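Local coordinates for glycoside hydrolase family 16 protein (Bacteroides ovatus, PDB 7KR6) that probably hydrolyses O-glycosidic bonds as an endo-glucanase of glycoside hydrolase family 16, here in complex with a glycan from a 2-fluoro glycoside inhibitor, at residues Phe107-Thr121 / Leu191-Glu205. The protein carries 1 engineered substitution. Numbering follows the deposited sequence.
Sequences FKYRKIEASIKLPKT and LQDGNYHTYSLDWDE
Ile112, Ala114 and Ile116 pair antiparallel with Leu201, Tyr199 and His197, joining strands 112-117 and 197-203 within the beta-sandwich (jelly-roll) fold of family 16. Each of these hydrogen-bonded pairs closes two backbone bonds, such as Tyr199 N to Ala114 O at 2.8 Å. Ile116 O is gripped twice: His197 N reaches it from above the carbonyl plane, and water 4 donates to it while also bridging Leu191 O and Tyr199 OH. On the Glu113, Ser115, Thr198 and Ser200 face, Ser200 OG donates to Glu113 OE2 on its anti side (2.7 Å); the same oxygen forms a salt bridge with Lys111 NZ, whose hydrogen bond is weak (3.3 Å). Water 3 links Ser115 OG with Thr198 OG1. Just before strand 112-117, the edge of Tyr109 meets the face of Trp203, planes 89° apart, and Trp203 turns its own edge to the Phe107 face in an offset edge-to-face pair. Trp203 NE1 donates to Phe228 O, and Tyr109 OH hydrogen-bonds with His229 ND1. Arg110 O is buried here without a partner. Beyond the other end, Lys117 CB sits over the centre of the Tyr196 ring, 3.6 Å from its centroid, while Lys117 NZ (salt bridge) and Tyr196 OH (hydrogen bond) share Asp77 OD2. Asp193 OD1 accepts hydrogen bonds from Asn195 N, closing an Asx turn, and from His197 NE2 on the opposite face of the carboxylate; His197 ND1 hydrogen-bonds with Asp213 OD2. With CD anti to CA (chi2 172°), Gln192 carries its amide straight to Thr121: OE1 accepts a hydrogen bond from Thr121 N, above the carbonyl plane, and NE2 donates to Thr121 OG1 (3.0 Å). Gln192 O accepts a hydrogen bond from Lys120 NZ at 2.8 Å, nearly in line with the carbonyl bond.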
loop_
_atom_site.group_PDB
_atom_site.type_symbol
_atom_site.label_atom_id
_atom_site.label_comp_id
_atom_site.label_asym_id
_atom_site.label_seq_id
_atom_site.Cartn_x
_atom_site.Cartn_y
_atom_site.Cartn_z
ATOM N N PHE A 107 0.498 17.014 20.618
ATOM C CA PHE A 107 -0.315 18.137 20.118
ATOM C C PHE A 107 -1.459 17.599 19.259
ATOM O O PHE A 107 -1.441 16.440 18.894
ATOM C CB PHE A 107 0.547 19.116 19.350
ATOM C CG PHE A 107 1.029 18.553 18.033
ATOM C CD1 PHE A 107 2.106 17.672 18.022
ATOM C CD2 PHE A 107 0.427 18.906 16.837
ATOM C CE1 PHE A 107 2.531 17.107 16.823
ATOM C CE2 PHE A 107 0.897 18.385 15.639
ATOM C CZ PHE A 107 1.942 17.491 15.643
ATOM N N LYS A 108 -2.405 18.475 18.955
ATOM C CA LYS A 108 -3.627 18.138 18.196
ATOM C C LYS A 108 -3.937 19.335 17.317
ATOM O O LYS A 108 -3.906 20.499 17.822
ATOM C CB LYS A 108 -4.748 17.838 19.208
ATOM C CG LYS A 108 -6.156 17.758 18.670
ATOM C CD LYS A 108 -7.239 17.612 19.734
ATOM C CE LYS A 108 -8.606 17.521 19.081
ATOM N NZ LYS A 108 -9.681 17.203 20.046
ATOM N N TYR A 109 -4.280 19.092 16.056
ATOM C CA TYR A 109 -4.788 20.114 15.123
ATOM C C TYR A 109 -3.827 21.306 15.020
ATOM O O TYR A 109 -4.283 22.478 15.123
ATOM C CB TYR A 109 -6.188 20.580 15.565
ATOM C CG TYR A 109 -7.321 19.589 15.566
ATOM C CD1 TYR A 109 -7.288 18.342 14.936
ATOM C CD2 TYR A 109 -8.514 19.934 16.185
ATOM C CE1 TYR A 109 -8.367 17.461 14.969
ATOM C CE2 TYR A 109 -9.601 19.076 16.201
ATOM C CZ TYR A 109 -9.535 17.823 15.622
ATOM O OH TYR A 109 -10.627 16.989 15.673
ATOM N N ARG A 110 -2.532 21.055 14.851
ATOM C CA ARG A 110 -1.558 22.118 14.531
ATOM C C ARG A 110 -0.720 21.634 13.360
ATOM O O ARG A 110 -0.647 20.415 13.146
ATOM C CB ARG A 110 -0.589 22.403 15.678
ATOM C CG ARG A 110 -1.258 22.811 16.982
ATOM C CD ARG A 110 -1.979 24.121 16.885
ATOM N NE ARG A 110 -2.284 24.530 18.254
ATOM C CZ ARG A 110 -1.615 25.442 18.965
ATOM N NH1 ARG A 110 -1.995 25.699 20.204
ATOM N NH2 ARG A 110 -0.584 26.097 18.451
ATOM N N LYS A 111 -0.133 22.581 12.658
ATOM C CA LYS A 111 0.854 22.266 11.598
ATOM C C LYS A 111 2.169 21.856 12.237
ATOM O O LYS A 111 2.661 22.571 13.144
ATOM C CB LYS A 111 1.038 23.484 10.717
ATOM C CG LYS A 111 1.908 23.235 9.495
ATOM C CD LYS A 111 2.100 24.455 8.616
ATOM C CE LYS A 111 2.589 24.042 7.254
ATOM N NZ LYS A 111 2.892 25.219 6.416
ATOM N N ILE A 112 2.765 20.742 11.780
ATOM C CA ILE A 112 4.106 20.339 12.228
ATOM C C ILE A 112 5.007 20.308 10.982
ATOM O O ILE A 112 4.511 19.939 9.874
ATOM C CB ILE A 112 4.124 19.011 12.999
ATOM C CG1 ILE A 112 5.552 18.662 13.431
ATOM C CG2 ILE A 112 3.430 17.938 12.193
ATOM C CD1 ILE A 112 5.667 17.473 14.311
ATOM N N GLU A 113 6.226 20.806 11.128
ATOM C CA GLU A 113 7.217 20.839 10.044
ATOM C C GLU A 113 8.571 20.395 10.583
ATOM O O GLU A 113 8.922 20.686 11.745
ATOM C CB GLU A 113 7.388 22.238 9.458
ATOM C CG GLU A 113 6.109 22.807 8.917
ATOM C CD GLU A 113 6.317 24.049 8.089
ATOM O OE1 GLU A 113 6.872 25.018 8.658
ATOM O OE2 GLU A 113 5.964 24.040 6.901
ATOM N N ALA A 114 9.332 19.701 9.744
ATOM C CA ALA A 114 10.722 19.351 10.055
ATOM C C ALA A 114 11.560 19.504 8.795
ATOM O O ALA A 114 11.051 19.221 7.703
ATOM C CB ALA A 114 10.833 17.977 10.619
ATOM N N SER A 115 12.807 19.892 8.994
ATOM C CA SER A 115 13.828 20.041 7.932
ATOM C C SER A 115 14.792 18.858 8.040
ATOM O O SER A 115 15.451 18.670 9.105
ATOM C CB SER A 115 14.538 21.375 8.033
ATOM O OG SER A 115 15.557 21.499 7.056
ATOM N N ILE A 116 14.822 18.043 6.985
ATOM C CA ILE A 116 15.488 16.724 7.008
ATOM C C ILE A 116 16.353 16.577 5.763
ATOM O O ILE A 116 15.855 16.809 4.647
ATOM C CB ILE A 116 14.452 15.584 7.090
ATOM C CG1 ILE A 116 13.491 15.777 8.266
ATOM C CG2 ILE A 116 15.133 14.241 7.183
ATOM C CD1 ILE A 116 12.374 14.748 8.321
ATOM N N LYS A 117 17.545 16.062 6.000
ATOM C CA LYS A 117 18.494 15.620 4.960
ATOM C C LYS A 117 18.561 14.104 5.047
ATOM O O LYS A 117 18.868 13.565 6.104
ATOM C CB LYS A 117 19.870 16.255 5.169
ATOM C CG LYS A 117 20.837 15.865 4.051
ATOM C CD LYS A 117 22.009 16.811 3.998
ATOM C CE LYS A 117 23.266 16.189 4.519
ATOM N NZ LYS A 117 24.312 17.224 4.711
ATOM N N LEU A 118 18.322 13.452 3.915
ATOM C CA LEU A 118 18.157 11.985 3.844
ATOM C C LEU A 118 19.362 11.413 3.108
ATOM O O LEU A 118 19.831 11.988 2.128
ATOM C CB LEU A 118 16.859 11.651 3.106
ATOM C CG LEU A 118 15.585 11.974 3.862
ATOM C CD1 LEU A 118 14.356 11.726 3.001
ATOM C CD2 LEU A 118 15.540 11.203 5.179
ATOM N N PRO A 119 19.808 10.218 3.528
ATOM C CA PRO A 119 20.794 9.436 2.787
ATOM C C PRO A 119 20.114 8.896 1.517
ATOM O O PRO A 119 18.883 8.800 1.413
ATOM C CB PRO A 119 21.109 8.266 3.720
ATOM C CG PRO A 119 19.811 8.068 4.440
ATOM C CD PRO A 119 19.228 9.453 4.631
ATOM N N LYS A 120 20.929 8.516 0.542
ATOM C CA LYS A 120 20.460 7.629 -0.543
ATOM C C LYS A 120 19.926 6.329 0.051
ATOM O O LYS A 120 20.665 5.602 0.723
ATOM C CB LYS A 120 21.603 7.481 -1.553
ATOM C CG LYS A 120 21.820 8.791 -2.298
ATOM C CD LYS A 120 22.751 8.722 -3.446
ATOM C CE LYS A 120 23.201 10.107 -3.858
ATOM N NZ LYS A 120 22.100 10.925 -4.415
ATOM N N THR A 121 18.656 6.028 -0.207
ATOM C CA THR A 121 17.982 4.885 0.443
ATOM C C THR A 121 18.159 3.605 -0.363
ATOM O O THR A 121 17.948 2.504 0.228
ATOM C CB THR A 121 16.494 5.169 0.665
ATOM O OG1 THR A 121 15.829 5.515 -0.564
ATOM C CG2 THR A 121 16.319 6.254 1.697
ATOM N N LEU A 191 15.113 14.025 -3.259
ATOM C CA LEU A 191 15.097 14.400 -1.826
ATOM C C LEU A 191 16.331 13.852 -1.142
ATOM O O LEU A 191 16.478 14.074 0.064
ATOM C CB LEU A 191 13.823 13.879 -1.171
ATOM C CG LEU A 191 12.568 14.505 -1.737
ATOM C CD1 LEU A 191 11.361 13.751 -1.179
ATOM C CD2 LEU A 191 12.484 16.006 -1.388
ATOM N N GLN A 192 17.257 13.250 -1.918
ATOM C CA GLN A 192 18.397 12.501 -1.369
ATOM C C GLN A 192 19.648 13.068 -2.055
ATOM O O GLN A 192 20.436 12.291 -2.589
ATOM C CB GLN A 192 18.236 10.998 -1.536
ATOM C CG GLN A 192 17.007 10.443 -0.831
ATOM C CD GLN A 192 16.737 8.987 -1.144
ATOM O OE1 GLN A 192 17.531 8.323 -1.815
ATOM N NE2 GLN A 192 15.572 8.496 -0.747
ATOM N N ASP A 193 19.741 14.391 -2.028
ATOM C CA ASP A 193 20.574 15.209 -2.953
ATOM C C ASP A 193 21.609 15.973 -2.115
ATOM O O ASP A 193 22.148 16.941 -2.634
ATOM C CB ASP A 193 19.715 16.213 -3.718
ATOM C CG ASP A 193 18.936 17.226 -2.872
ATOM O OD1 ASP A 193 18.675 16.920 -1.692
ATOM O OD2 ASP A 193 18.540 18.301 -3.435
ATOM N N GLY A 194 21.800 15.616 -0.847
ATOM C CA GLY A 194 22.751 16.323 0.038
ATOM C C GLY A 194 22.222 17.655 0.555
ATOM O O GLY A 194 23.034 18.395 1.139
ATOM N N ASN A 195 20.930 17.939 0.391
ATOM C CA ASN A 195 20.300 19.174 0.917
ATOM C C ASN A 195 19.164 18.812 1.879
ATOM O O ASN A 195 18.658 17.671 1.836
ATOM C CB ASN A 195 19.762 20.083 -0.177
ATOM C CG ASN A 195 20.861 20.625 -1.076
ATOM O OD1 ASN A 195 20.699 20.633 -2.287
ATOM N ND2 ASN A 195 21.969 21.062 -0.491
ATOM N N TYR A 196 18.809 19.773 2.713
ATOM C CA TYR A 196 17.662 19.655 3.646
ATOM C C TYR A 196 16.404 19.999 2.877
ATOM O O TYR A 196 16.403 20.885 2.005
ATOM C CB TYR A 196 17.864 20.568 4.858
ATOM C CG TYR A 196 18.935 20.051 5.777
ATOM C CD1 TYR A 196 20.288 20.236 5.502
ATOM C CD2 TYR A 196 18.615 19.369 6.931
ATOM C CE1 TYR A 196 21.266 19.746 6.359
ATOM C CE2 TYR A 196 19.588 18.783 7.740
ATOM C CZ TYR A 196 20.929 19.031 7.487
ATOM O OH TYR A 196 21.889 18.512 8.293
ATOM N N HIS A 197 15.321 19.291 3.186
ATOM C CA HIS A 197 13.975 19.540 2.624
ATOM C C HIS A 197 12.962 19.614 3.771
ATOM O O HIS A 197 13.195 19.017 4.826
ATOM C CB HIS A 197 13.598 18.468 1.588
ATOM C CG HIS A 197 14.560 18.396 0.447
ATOM N ND1 HIS A 197 14.374 19.115 -0.717
ATOM C CD2 HIS A 197 15.716 17.712 0.318
ATOM C CE1 HIS A 197 15.391 18.875 -1.525
ATOM N NE2 HIS A 197 16.249 18.038 -0.912
ATOM N N THR A 198 11.918 20.382 3.577
ATOM C CA THR A 198 10.920 20.634 4.624
ATOM C C THR A 198 9.751 19.675 4.383
ATOM O O THR A 198 9.165 19.679 3.263
ATOM C CB THR A 198 10.436 22.079 4.620
ATOM O OG1 THR A 198 11.608 22.848 4.903
ATOM C CG2 THR A 198 9.396 22.332 5.686
ATOM N N TYR A 199 9.407 18.915 5.405
ATOM C CA TYR A 199 8.269 17.974 5.410
ATOM C C TYR A 199 7.249 18.589 6.368
ATOM O O TYR A 199 7.615 18.805 7.515
ATOM C CB TYR A 199 8.736 16.564 5.815
ATOM C CG TYR A 199 9.783 16.037 4.864
ATOM C CD1 TYR A 199 9.372 15.387 3.731
ATOM C CD2 TYR A 199 11.143 16.265 5.036
ATOM C CE1 TYR A 199 10.275 14.935 2.793
ATOM C CE2 TYR A 199 12.071 15.840 4.093
ATOM C CZ TYR A 199 11.624 15.159 2.976
ATOM O OH TYR A 199 12.501 14.683 2.034
ATOM N N SER A 200 6.038 18.840 5.871
ATOM C CA SER A 200 4.967 19.532 6.629
ATOM C C SER A 200 3.720 18.663 6.691
ATOM O O SER A 200 3.352 18.026 5.698
ATOM C CB SER A 200 4.658 20.839 5.988
ATOM O OG SER A 200 5.856 21.601 5.829
ATOM N N LEU A 201 3.046 18.701 7.833
ATOM C CA LEU A 201 1.711 18.103 7.998
ATOM C C LEU A 201 0.779 19.173 8.534
ATOM O O LEU A 201 1.063 19.689 9.641
ATOM C CB LEU A 201 1.757 16.943 8.989
ATOM C CG LEU A 201 0.385 16.372 9.332
ATOM C CD1 LEU A 201 -0.198 15.562 8.193
ATOM C CD2 LEU A 201 0.448 15.537 10.566
ATOM N N ASP A 202 -0.276 19.446 7.796
ATOM C CA ASP A 202 -1.425 20.260 8.250
ATOM C C ASP A 202 -2.462 19.298 8.812
ATOM O O ASP A 202 -2.723 18.236 8.208
ATOM C CB ASP A 202 -1.991 21.082 7.113
ATOM C CG ASP A 202 -1.197 22.327 6.794
ATOM O OD1 ASP A 202 -1.112 23.215 7.692
ATOM O OD2 ASP A 202 -0.742 22.437 5.644
ATOM N N TRP A 203 -3.121 19.675 9.894
ATOM C CA TRP A 203 -4.032 18.757 10.602
ATOM C C TRP A 203 -5.173 19.613 11.161
ATOM O O TRP A 203 -4.871 20.569 11.900
ATOM C CB TRP A 203 -3.253 18.051 11.697
ATOM C CG TRP A 203 -4.020 17.123 12.575
ATOM C CD1 TRP A 203 -5.256 16.572 12.415
ATOM C CD2 TRP A 203 -3.476 16.573 13.777
ATOM N NE1 TRP A 203 -5.498 15.682 13.421
ATOM C CE2 TRP A 203 -4.439 15.694 14.301
ATOM C CE3 TRP A 203 -2.269 16.751 14.448
ATOM C CZ2 TRP A 203 -4.213 14.981 15.482
ATOM C CZ3 TRP A 203 -2.047 16.051 15.622
ATOM C CH2 TRP A 203 -3.012 15.166 16.123
ATOM N N ASP A 204 -6.382 19.321 10.719
ATOM C CA ASP A 204 -7.608 19.916 11.317
ATOM C C ASP A 204 -8.636 18.812 11.492
ATOM O O ASP A 204 -8.301 17.659 11.264
ATOM C CB ASP A 204 -8.081 21.113 10.501
ATOM C CG ASP A 204 -8.658 20.814 9.119
ATOM O OD1 ASP A 204 -8.945 19.659 8.813
ATOM O OD2 ASP A 204 -8.879 21.803 8.359
ATOM N N GLU A 205 -9.877 19.141 11.864
ATOM C CA GLU A 205 -10.883 18.097 12.145
ATOM C C GLU A 205 -11.279 17.324 10.880
ATOM O O GLU A 205 -11.870 16.265 11.055
ATOM C CB GLU A 205 -12.109 18.676 12.870
ATOM C CG GLU A 205 -12.892 19.659 12.048
ATOM C CD GLU A 205 -13.983 20.381 12.831
ATOM O OE1 GLU A 205 -14.165 20.045 13.999
ATOM O OE2 GLU A 205 -14.620 21.274 12.264
HETATM O O HOH W 1 -5.727 23.197 12.269
HETATM O O HOH W 2 0.346 24.547 4.501
HETATM O O HOH W 3 14.391 22.265 4.799
HETATM O O HOH W 4 15.156 15.151 2.481
HETATM O O HOH W 5 18.563 15.055 1.475
HETATM O O HOH W 6 21.445 13.574 0.803
#